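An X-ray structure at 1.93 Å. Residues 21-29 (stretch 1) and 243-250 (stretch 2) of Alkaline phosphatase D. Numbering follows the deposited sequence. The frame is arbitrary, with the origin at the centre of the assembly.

Stretch 1, residues 21-29: DSVVLWTRL
Stretch 2 (243-250) YEHMPLRI

Residues 21-29 lead into a β-strand that ends at Arg28, whereas residues 243-250 come off a helix that includes Tyr243 and Glu244; Met246 N bonds to Tyr243 O (3.2 Å), and the chain continues as an extended loop with a tight turn at Pro247 (phi/psi -81/73°), where Leu248 N reaches Met246 O at 2.8 Å. The two segments run antiparallel: Trp26 CA lies 5.3 Å from Pro247 CA and Arg28 CA 7.5 Å from His245 CA. No backbone-to-backbone hydrogen bond joins them; side chains make the contact, which buries 508 Å². The CA-to-CB bonds of Val24, Trp26 and Arg28 alternate along the strand, toward the partner, with those of Val23, Leu25 and Thr27 away; that of Ser22 also points toward it.

Ser22 (chi1 p) places OG at the edge of the Arg249 guanidinium, accepting a hydrogen bond from NH2 (2.9 Å) and a weak one from NH1 (3.3 Å). Arg249 reaches it with chi1 m, chi2 and chi3 t and chi4 -93°.

Val24 (chi1 t) packs against this arm. Its CG2 packs 3.4 Å from Arg249 CG and also covers one guanidinium face, while its CG1 lies 4.1 Å from Pro247 CB.

Trp26 (chi1 t, chi2 92°) is the most covered residue of its stretch, losing 92 Å² to the other segment. Its NE1 donates a nearly linear hydrogen bond to Glu244 O (2.7 Å, 173°), satisfying a buried indole N-H with a main-chain carbonyl near the ring plane. His245 O sits over one ring face, and Trp26 CB meets Pro247 CB at 4.0 Å.

Arg28 is extended (chi1 to chi3 t, chi4 -147°), so NH1 spans the wider backbone gap and donates to His245 NE2 at 2.9 Å. As acceptor, NE2 is unprotonated here. The His245 CA-to-CB bond points away, but chi1 m and chi2 81° bring the imidazole back, with Arg28 NH1 at its edge. Leu29, beyond the strand, makes no contact.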

# COMPACT_ATOMS: atom_id res chain seq x y z
N ASP A 21 22.60 0.44 -6.72
CA ASP A 21 23.83 0.05 -6.02
C ASP A 21 23.66 -0.23 -4.52
O ASP A 21 24.65 -0.37 -3.80
CB ASP A 21 24.87 1.16 -6.19
CG ASP A 21 24.49 2.43 -5.43
OD1 ASP A 21 23.28 2.76 -5.35
OD2 ASP A 21 25.39 3.09 -4.88
N SER A 22 22.42 -0.27 -4.04
CA SER A 22 22.16 -0.43 -2.61
C SER A 22 20.72 -0.81 -2.39
O SER A 22 19.89 -0.68 -3.30
CB SER A 22 22.44 0.87 -1.85
OG SER A 22 21.61 1.92 -2.29
N VAL A 23 20.44 -1.27 -1.17
CA VAL A 23 19.10 -1.62 -0.77
C VAL A 23 19.03 -1.45 0.75
O VAL A 23 20.06 -1.52 1.43
CB VAL A 23 18.78 -3.08 -1.16
CG1 VAL A 23 19.70 -4.06 -0.40
CG2 VAL A 23 17.31 -3.40 -0.89
N VAL A 24 17.84 -1.20 1.28
CA VAL A 24 17.66 -1.15 2.73
C VAL A 24 17.38 -2.57 3.24
O VAL A 24 16.56 -3.30 2.66
CB VAL A 24 16.50 -0.22 3.15
CG1 VAL A 24 16.29 -0.29 4.67
CG2 VAL A 24 16.78 1.23 2.72
N LEU A 25 18.06 -2.94 4.32
CA LEU A 25 17.79 -4.17 5.04
C LEU A 25 17.19 -3.82 6.40
O LEU A 25 17.68 -2.91 7.06
CB LEU A 25 19.09 -4.96 5.25
CG LEU A 25 20.02 -5.15 4.04
CD1 LEU A 25 21.28 -5.94 4.46
CD2 LEU A 25 19.29 -5.85 2.89
N TRP A 26 16.18 -4.56 6.81
CA TRP A 26 15.44 -4.28 8.02
C TRP A 26 15.31 -5.52 8.89
O TRP A 26 15.10 -6.63 8.40
CB TRP A 26 14.04 -3.75 7.68
CG TRP A 26 13.16 -3.53 8.89
CD1 TRP A 26 13.02 -2.36 9.58
CD2 TRP A 26 12.32 -4.49 9.54
NE1 TRP A 26 12.15 -2.54 10.64
CE2 TRP A 26 11.72 -3.84 10.64
CE3 TRP A 26 12.03 -5.85 9.32
CZ2 TRP A 26 10.84 -4.48 11.50
CZ3 TRP A 26 11.17 -6.49 10.21
CH2 TRP A 26 10.58 -5.80 11.28
N THR A 27 15.41 -5.31 10.20
CA THR A 27 14.84 -6.24 11.15
C THR A 27 14.55 -5.48 12.44
O THR A 27 14.75 -4.26 12.50
CB THR A 27 15.74 -7.46 11.38
OG1 THR A 27 14.98 -8.47 12.05
CG2 THR A 27 17.02 -7.09 12.16
N ARG A 28 14.06 -6.20 13.43
CA ARG A 28 13.78 -5.65 14.74
C ARG A 28 14.00 -6.76 15.76
O ARG A 28 13.54 -7.92 15.57
CB ARG A 28 12.33 -5.14 14.84
CG ARG A 28 11.98 -4.60 16.27
CD ARG A 28 10.62 -3.94 16.38
NE ARG A 28 10.37 -3.75 17.80
CZ ARG A 28 9.20 -3.79 18.42
NH1 ARG A 28 8.07 -3.93 17.76
NH2 ARG A 28 9.19 -3.64 19.75
N LEU A 29 14.67 -6.41 16.86
CA LEU A 29 14.81 -7.32 18.01
C LEU A 29 13.62 -7.17 18.93
O LEU A 29 13.45 -6.14 19.58
CB LEU A 29 16.10 -7.03 18.78
CG LEU A 29 17.35 -6.90 17.93
CD1 LEU A 29 18.60 -6.64 18.82
CD2 LEU A 29 17.52 -8.17 17.08
N TYR A 243 8.06 4.03 10.60
CA TYR A 243 9.47 4.02 10.30
C TYR A 243 10.18 2.81 10.94
O TYR A 243 10.94 2.12 10.26
CB TYR A 243 10.17 5.33 10.73
CG TYR A 243 11.66 5.24 10.54
CD1 TYR A 243 12.23 5.46 9.28
CD2 TYR A 243 12.50 4.84 11.58
CE1 TYR A 243 13.59 5.33 9.09
CE2 TYR A 243 13.85 4.71 11.39
CZ TYR A 243 14.41 4.95 10.13
OH TYR A 243 15.77 4.83 9.93
N GLU A 244 9.96 2.61 12.24
CA GLU A 244 10.64 1.55 12.99
C GLU A 244 10.37 0.18 12.34
O GLU A 244 11.21 -0.69 12.41
CB GLU A 244 10.20 1.55 14.46
CG GLU A 244 10.76 2.77 15.22
CD GLU A 244 10.17 3.01 16.59
OE1 GLU A 244 9.13 2.40 16.91
OE2 GLU A 244 10.75 3.86 17.34
N HIS A 245 9.22 -0.00 11.71
CA HIS A 245 8.85 -1.31 11.17
C HIS A 245 8.96 -1.45 9.66
O HIS A 245 8.65 -2.50 9.13
CB HIS A 245 7.46 -1.72 11.66
CG HIS A 245 7.42 -1.99 13.12
ND1 HIS A 245 7.33 -0.98 14.06
CD2 HIS A 245 7.56 -3.14 13.82
CE1 HIS A 245 7.38 -1.50 15.27
NE2 HIS A 245 7.52 -2.81 15.15
N MET A 246 9.44 -0.43 8.97
CA MET A 246 9.47 -0.45 7.50
C MET A 246 10.87 -0.25 6.96
O MET A 246 11.66 0.53 7.50
CB MET A 246 8.56 0.64 6.95
CG MET A 246 7.09 0.39 7.15
SD MET A 246 6.53 -1.16 6.40
CE MET A 246 4.81 -1.18 6.75
N PRO A 247 11.17 -0.91 5.83
CA PRO A 247 12.51 -0.83 5.24
C PRO A 247 12.69 0.44 4.41
O PRO A 247 12.75 0.39 3.18
CB PRO A 247 12.58 -2.08 4.37
CG PRO A 247 11.20 -2.25 3.90
CD PRO A 247 10.32 -1.85 5.09
N LEU A 248 12.80 1.56 5.11
CA LEU A 248 12.95 2.89 4.53
C LEU A 248 14.36 3.42 4.71
O LEU A 248 15.07 3.04 5.63
CB LEU A 248 11.96 3.84 5.22
CG LEU A 248 10.48 3.47 5.05
CD1 LEU A 248 9.58 4.39 5.87
CD2 LEU A 248 10.02 3.51 3.58
N ARG A 249 14.76 4.35 3.85
CA ARG A 249 16.06 5.01 3.98
C ARG A 249 16.04 6.11 5.03
O ARG A 249 14.99 6.49 5.50
CB ARG A 249 16.49 5.56 2.62
CG ARG A 249 16.81 4.44 1.67
CD ARG A 249 17.29 4.90 0.34
NE ARG A 249 17.53 3.75 -0.54
CZ ARG A 249 18.69 3.12 -0.69
NH1 ARG A 249 19.77 3.49 -0.04
NH2 ARG A 249 18.77 2.09 -1.52
N ILE A 250 17.22 6.60 5.42
CA ILE A 250 17.35 7.52 6.55
C ILE A 250 16.66 8.90 6.30
O ILE A 250 16.20 9.57 7.24
CB ILE A 250 18.85 7.68 6.96
CG1 ILE A 250 18.97 8.29 8.38
CG2 ILE A 250 19.63 8.48 5.91
CD1 ILE A 250 18.32 7.43 9.47